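Local coordinates for protein minor fimbrium tip subunit Mfa3 (Porphyromonas gingivalis ATCC 33277, PDB 5NF4) that forms part of the tip of the minor fimbriae, filamentous pili that mediate biofilm formation and adhesion to host cells and to other oral bacteria, at residues M139-Y150 against A218-N227. Numbering follows the deposited sequence.
Sequences MQVFRDLDPIHY and ANVHYRLVPN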
loop_
_atom_site.group_PDB
_atom_site.type_symbol
_atom_site.label_atom_id
_atom_site.label_comp_id
_atom_site.label_asym_id
_atom_site.label_seq_id
_atom_site.Cartn_x
_atom_site.Cartn_y
_atom_site.Cartn_z
ATOM N N MET A 139 -5.126 5.521 -13.359
ATOM C CA MET A 139 -4.962 5.412 -11.907
ATOM C C MET A 139 -6.027 4.526 -11.224
ATOM O O MET A 139 -5.765 3.941 -10.176
ATOM C CB MET A 139 -5.013 6.767 -11.229
ATOM C CG MET A 139 -3.911 7.715 -11.650
ATOM S SD MET A 139 -2.194 7.244 -11.294
ATOM C CE MET A 139 -2.154 7.691 -9.579
ATOM N N GLN A 140 -7.215 4.453 -11.814
ATOM C CA GLN A 140 -8.363 3.785 -11.211
ATOM C C GLN A 140 -8.438 2.317 -11.606
ATOM O O GLN A 140 -9.248 1.602 -11.065
ATOM C CB GLN A 140 -9.653 4.522 -11.615
ATOM C CG GLN A 140 -9.751 5.912 -10.956
ATOM C CD GLN A 140 -10.668 6.899 -11.698
ATOM O OE1 GLN A 140 -11.445 6.515 -12.570
ATOM N NE2 GLN A 140 -10.554 8.188 -11.355
ATOM N N VAL A 141 -7.597 1.872 -12.532
ATOM C CA VAL A 141 -7.643 0.456 -12.962
ATOM C C VAL A 141 -7.401 -0.498 -11.793
ATOM O O VAL A 141 -6.508 -0.265 -10.974
ATOM C CB VAL A 141 -6.599 0.199 -14.089
ATOM C CG1 VAL A 141 -6.436 -1.310 -14.410
ATOM C CG2 VAL A 141 -7.001 0.940 -15.363
ATOM N N PHE A 142 -8.200 -1.571 -11.727
ATOM C CA PHE A 142 -7.946 -2.670 -10.781
ATOM C C PHE A 142 -6.887 -3.583 -11.405
ATOM O O PHE A 142 -7.060 -4.122 -12.497
ATOM C CB PHE A 142 -9.273 -3.384 -10.456
ATOM C CG PHE A 142 -10.298 -2.470 -9.889
ATOM C CD1 PHE A 142 -10.089 -1.838 -8.667
ATOM C CD2 PHE A 142 -11.458 -2.206 -10.592
ATOM C CE1 PHE A 142 -11.034 -0.955 -8.145
ATOM C CE2 PHE A 142 -12.409 -1.344 -10.064
ATOM C CZ PHE A 142 -12.185 -0.709 -8.844
ATOM N N ARG A 143 -5.759 -3.719 -10.727
ATOM C CA ARG A 143 -4.602 -4.443 -11.264
ATOM C C ARG A 143 -4.309 -5.642 -10.375
ATOM O O ARG A 143 -4.274 -5.515 -9.138
ATOM C CB ARG A 143 -3.362 -3.521 -11.329
ATOM C CG ARG A 143 -3.636 -2.210 -12.118
ATOM C CD ARG A 143 -2.443 -1.247 -12.179
ATOM N NE ARG A 143 -2.833 -0.059 -12.974
ATOM C CZ ARG A 143 -2.877 -0.023 -14.304
ATOM N NH1 ARG A 143 -2.468 -1.050 -15.043
ATOM N NH2 ARG A 143 -3.333 1.053 -14.917
ATOM N N ASP A 144 -4.069 -6.799 -10.976
ATOM C CA ASP A 144 -3.862 -7.967 -10.140
ATOM C C ASP A 144 -2.455 -7.939 -9.566
ATOM O O ASP A 144 -1.497 -7.797 -10.326
ATOM C CB ASP A 144 -4.108 -9.249 -10.948
ATOM C CG ASP A 144 -3.278 -9.343 -12.213
ATOM O OD1 ASP A 144 -3.304 -8.419 -13.066
ATOM O OD2 ASP A 144 -2.576 -10.391 -12.341
ATOM N N LEU A 145 -2.343 -8.025 -8.236
ATOM C CA LEU A 145 -1.032 -8.003 -7.584
ATOM C C LEU A 145 -0.191 -9.173 -8.034
ATOM O O LEU A 145 -0.669 -10.309 -8.063
ATOM C CB LEU A 145 -1.193 -8.011 -6.053
ATOM C CG LEU A 145 0.064 -7.733 -5.238
ATOM C CD1 LEU A 145 0.399 -6.186 -5.343
ATOM C CD2 LEU A 145 -0.117 -8.123 -3.804
ATOM N N ASP A 146 1.042 -8.905 -8.413
ATOM C CA ASP A 146 2.009 -9.989 -8.662
ATOM C C ASP A 146 2.012 -11.012 -7.491
ATOM O O ASP A 146 2.122 -10.630 -6.329
ATOM C CB ASP A 146 3.400 -9.367 -8.871
ATOM C CG ASP A 146 4.434 -10.361 -9.411
ATOM O OD1 ASP A 146 4.515 -11.502 -8.908
ATOM O OD2 ASP A 146 5.216 -9.986 -10.325
ATOM N N PRO A 147 1.845 -12.321 -7.784
ATOM C CA PRO A 147 1.838 -13.344 -6.721
ATOM C C PRO A 147 2.989 -13.231 -5.689
ATOM O O PRO A 147 2.799 -13.498 -4.488
ATOM C CB PRO A 147 1.958 -14.654 -7.503
ATOM C CG PRO A 147 1.276 -14.342 -8.815
ATOM C CD PRO A 147 1.706 -12.916 -9.127
ATOM N N ILE A 148 4.172 -12.856 -6.150
ATOM C CA ILE A 148 5.298 -12.797 -5.226
ATOM C C ILE A 148 5.114 -11.648 -4.203
ATOM O O ILE A 148 5.643 -11.728 -3.089
ATOM C CB ILE A 148 6.636 -12.666 -5.988
ATOM C CG1 ILE A 148 7.807 -13.011 -5.058
ATOM C CG2 ILE A 148 6.867 -11.294 -6.538
ATOM C CD1 ILE A 148 7.787 -14.437 -4.515
ATOM N N HIS A 149 4.336 -10.631 -4.547
ATOM C CA HIS A 149 4.207 -9.471 -3.668
ATOM C C HIS A 149 3.342 -9.695 -2.436
ATOM O O HIS A 149 3.360 -8.865 -1.535
ATOM C CB HIS A 149 3.696 -8.253 -4.452
ATOM C CG HIS A 149 4.759 -7.652 -5.301
ATOM N ND1 HIS A 149 4.498 -6.905 -6.430
ATOM C CD2 HIS A 149 6.109 -7.744 -5.213
ATOM C CE1 HIS A 149 5.645 -6.523 -6.972
ATOM N NE2 HIS A 149 6.638 -7.025 -6.253
ATOM N N TYR A 150 2.620 -10.817 -2.343
ATOM C CA TYR A 150 1.987 -11.143 -1.072
ATOM C C TYR A 150 3.028 -11.651 -0.059
ATOM O O TYR A 150 2.747 -11.797 1.151
ATOM C CB TYR A 150 0.871 -12.196 -1.274
ATOM C CG TYR A 150 -0.300 -11.743 -2.115
ATOM C CD1 TYR A 150 -1.394 -11.105 -1.550
ATOM C CD2 TYR A 150 -0.332 -11.975 -3.487
ATOM C CE1 TYR A 150 -2.454 -10.683 -2.342
ATOM C CE2 TYR A 150 -1.398 -11.559 -4.265
ATOM C CZ TYR A 150 -2.459 -10.927 -3.680
ATOM O OH TYR A 150 -3.502 -10.512 -4.467
ATOM N N ALA A 218 -7.263 -12.025 1.179
ATOM C CA ALA A 218 -6.585 -10.850 0.630
ATOM C C ALA A 218 -7.221 -10.448 -0.707
ATOM O O ALA A 218 -7.650 -11.265 -1.508
ATOM C CB ALA A 218 -5.095 -11.126 0.451
ATOM N N ASN A 219 -7.241 -9.149 -0.949
ATOM C CA ASN A 219 -7.712 -8.624 -2.223
ATOM C C ASN A 219 -6.798 -9.065 -3.359
ATOM O O ASN A 219 -5.585 -9.023 -3.229
ATOM C CB ASN A 219 -7.753 -7.102 -2.113
ATOM C CG ASN A 219 -8.498 -6.421 -3.262
ATOM O OD1 ASN A 219 -8.885 -7.026 -4.262
ATOM N ND2 ASN A 219 -8.652 -5.119 -3.123
ATOM N N VAL A 220 -7.385 -9.472 -4.484
ATOM C CA VAL A 220 -6.615 -9.825 -5.657
ATOM C C VAL A 220 -5.956 -8.587 -6.272
ATOM O O VAL A 220 -4.886 -8.667 -6.848
ATOM C CB VAL A 220 -7.535 -10.461 -6.715
ATOM C CG1 VAL A 220 -7.006 -10.356 -8.130
ATOM C CG2 VAL A 220 -7.734 -11.890 -6.363
ATOM N N HIS A 221 -6.679 -7.489 -6.185
ATOM C CA HIS A 221 -6.320 -6.271 -6.906
ATOM C C HIS A 221 -5.802 -5.135 -6.062
ATOM O O HIS A 221 -6.314 -4.847 -4.975
ATOM C CB HIS A 221 -7.523 -5.722 -7.634
ATOM C CG HIS A 221 -8.068 -6.612 -8.699
ATOM N ND1 HIS A 221 -9.235 -7.332 -8.532
ATOM C CD2 HIS A 221 -7.607 -6.919 -9.935
ATOM C CE1 HIS A 221 -9.471 -8.027 -9.630
ATOM N NE2 HIS A 221 -8.493 -7.796 -10.497
ATOM N N TYR A 222 -4.839 -4.447 -6.659
ATOM C CA TYR A 222 -4.454 -3.140 -6.181
ATOM C C TYR A 222 -4.955 -2.065 -7.135
ATOM O O TYR A 222 -5.371 -2.316 -8.270
ATOM C CB TYR A 222 -2.955 -3.058 -6.007
ATOM C CG TYR A 222 -2.096 -3.001 -7.250
ATOM C CD1 TYR A 222 -1.762 -1.780 -7.844
ATOM C CD2 TYR A 222 -1.569 -4.141 -7.801
ATOM C CE1 TYR A 222 -0.978 -1.737 -8.957
ATOM C CE2 TYR A 222 -0.773 -4.108 -8.923
ATOM C CZ TYR A 222 -0.476 -2.882 -9.492
ATOM O OH TYR A 222 0.320 -2.810 -10.594
ATOM N N ARG A 223 -4.879 -0.845 -6.641
ATOM C CA ARG A 223 -5.303 0.319 -7.393
ATOM C C ARG A 223 -4.358 1.459 -7.102
ATOM O O ARG A 223 -3.930 1.608 -5.966
ATOM C CB ARG A 223 -6.732 0.684 -6.983
ATOM C CG ARG A 223 -7.451 1.604 -7.916
ATOM C CD ARG A 223 -8.795 2.099 -7.308
ATOM N NE ARG A 223 -9.805 2.520 -8.302
ATOM C CZ ARG A 223 -10.756 3.425 -8.102
ATOM N NH1 ARG A 223 -10.813 4.112 -6.970
ATOM N NH2 ARG A 223 -11.654 3.663 -9.057
ATOM N N LEU A 224 -4.044 2.265 -8.104
ATOM C CA LEU A 224 -3.046 3.323 -7.917
ATOM C C LEU A 224 -3.602 4.579 -7.238
ATOM O O LEU A 224 -2.837 5.498 -6.873
ATOM C CB LEU A 224 -2.417 3.701 -9.250
ATOM C CG LEU A 224 -1.547 2.606 -9.852
ATOM C CD1 LEU A 224 -1.268 2.923 -11.289
ATOM C CD2 LEU A 224 -0.235 2.401 -9.044
ATOM N N VAL A 225 -4.918 4.635 -7.079
ATOM C CA VAL A 225 -5.528 5.624 -6.188
ATOM C C VAL A 225 -6.434 4.891 -5.242
ATOM O O VAL A 225 -6.878 3.772 -5.524
ATOM C CB VAL A 225 -6.340 6.694 -6.936
ATOM C CG1 VAL A 225 -5.429 7.641 -7.603
ATOM C CG2 VAL A 225 -7.323 6.043 -7.918
ATOM N N PRO A 226 -6.711 5.497 -4.096
ATOM C CA PRO A 226 -7.518 4.776 -3.106
ATOM C C PRO A 226 -8.849 4.222 -3.613
ATOM O O PRO A 226 -9.541 4.831 -4.424
ATOM C CB PRO A 226 -7.757 5.838 -2.027
ATOM C CG PRO A 226 -6.596 6.726 -2.123
ATOM C CD PRO A 226 -6.249 6.802 -3.588
ATOM N N ASN A 227 -9.181 3.051 -3.082
ATOM C CA ASN A 227 -10.427 2.353 -3.341
ATOM C C ASN A 227 -11.592 3.026 -2.633
ATOM O O ASN A 227 -11.443 3.497 -1.508
ATOM C CB ASN A 227 -10.333 0.900 -2.859
ATOM C CG ASN A 227 -9.441 0.041 -3.718
ATOM O OD1 ASN A 227 -9.876 -0.488 -4.728
ATOM N ND2 ASN A 227 -8.190 -0.121 -3.306
HETATM O O HOH W 1 -4.501 1.432 -10.995
HETATM O O HOH W 2 -3.299 -11.157 -7.569
#
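R143 and Y222 face each other as the hydrogen-bonded pair of a two-stranded antiparallel ribbon, 143-144 against 221-222, which ties the chain leaving helix 132-140 to the connection after strand 210-216. R143 N gives a nearly straight bond to Y222 O (2.9 Å), and Y222 N returns one to R143 O (2.8 Å). Past the non-hydrogen-bonded pair D144 and H221, L145 N bonds to V220 O at 3.0 Å. Y222 CG sits between the backbone N and the carbonyl carbon (chi1 72°), which brings the ring against the R143 side chain; R143 CB lies over one face, 3.7 Å from the ring centroid, and L145 CD1 touches Y222 CD2. A long aliphatic stem suits R143, since it packs on the ring while its NH2 bonds to F138 O. The H221 ring is sandwiched between F142 CB on one face and V220 CG1 on the other.

An extended R223 runs alongside Q140 and donates NE to Q140 O (3.0 Å, 163°), while its NH1 bonds to P226 O and Q228 OE1, so NE and NH1 are both engaged. M139, its unbranched chain bent at chi2 and chi3, sets CE against L224 CB and CB against V225 CG1; with L224 it also meets V116 of strand 109-117. Beyond the ribbon, the Y150 ring stacks with Y235 and takes L145 CD2 over one face, and its hydroxyl OH donates to N219 O at 2.8 Å.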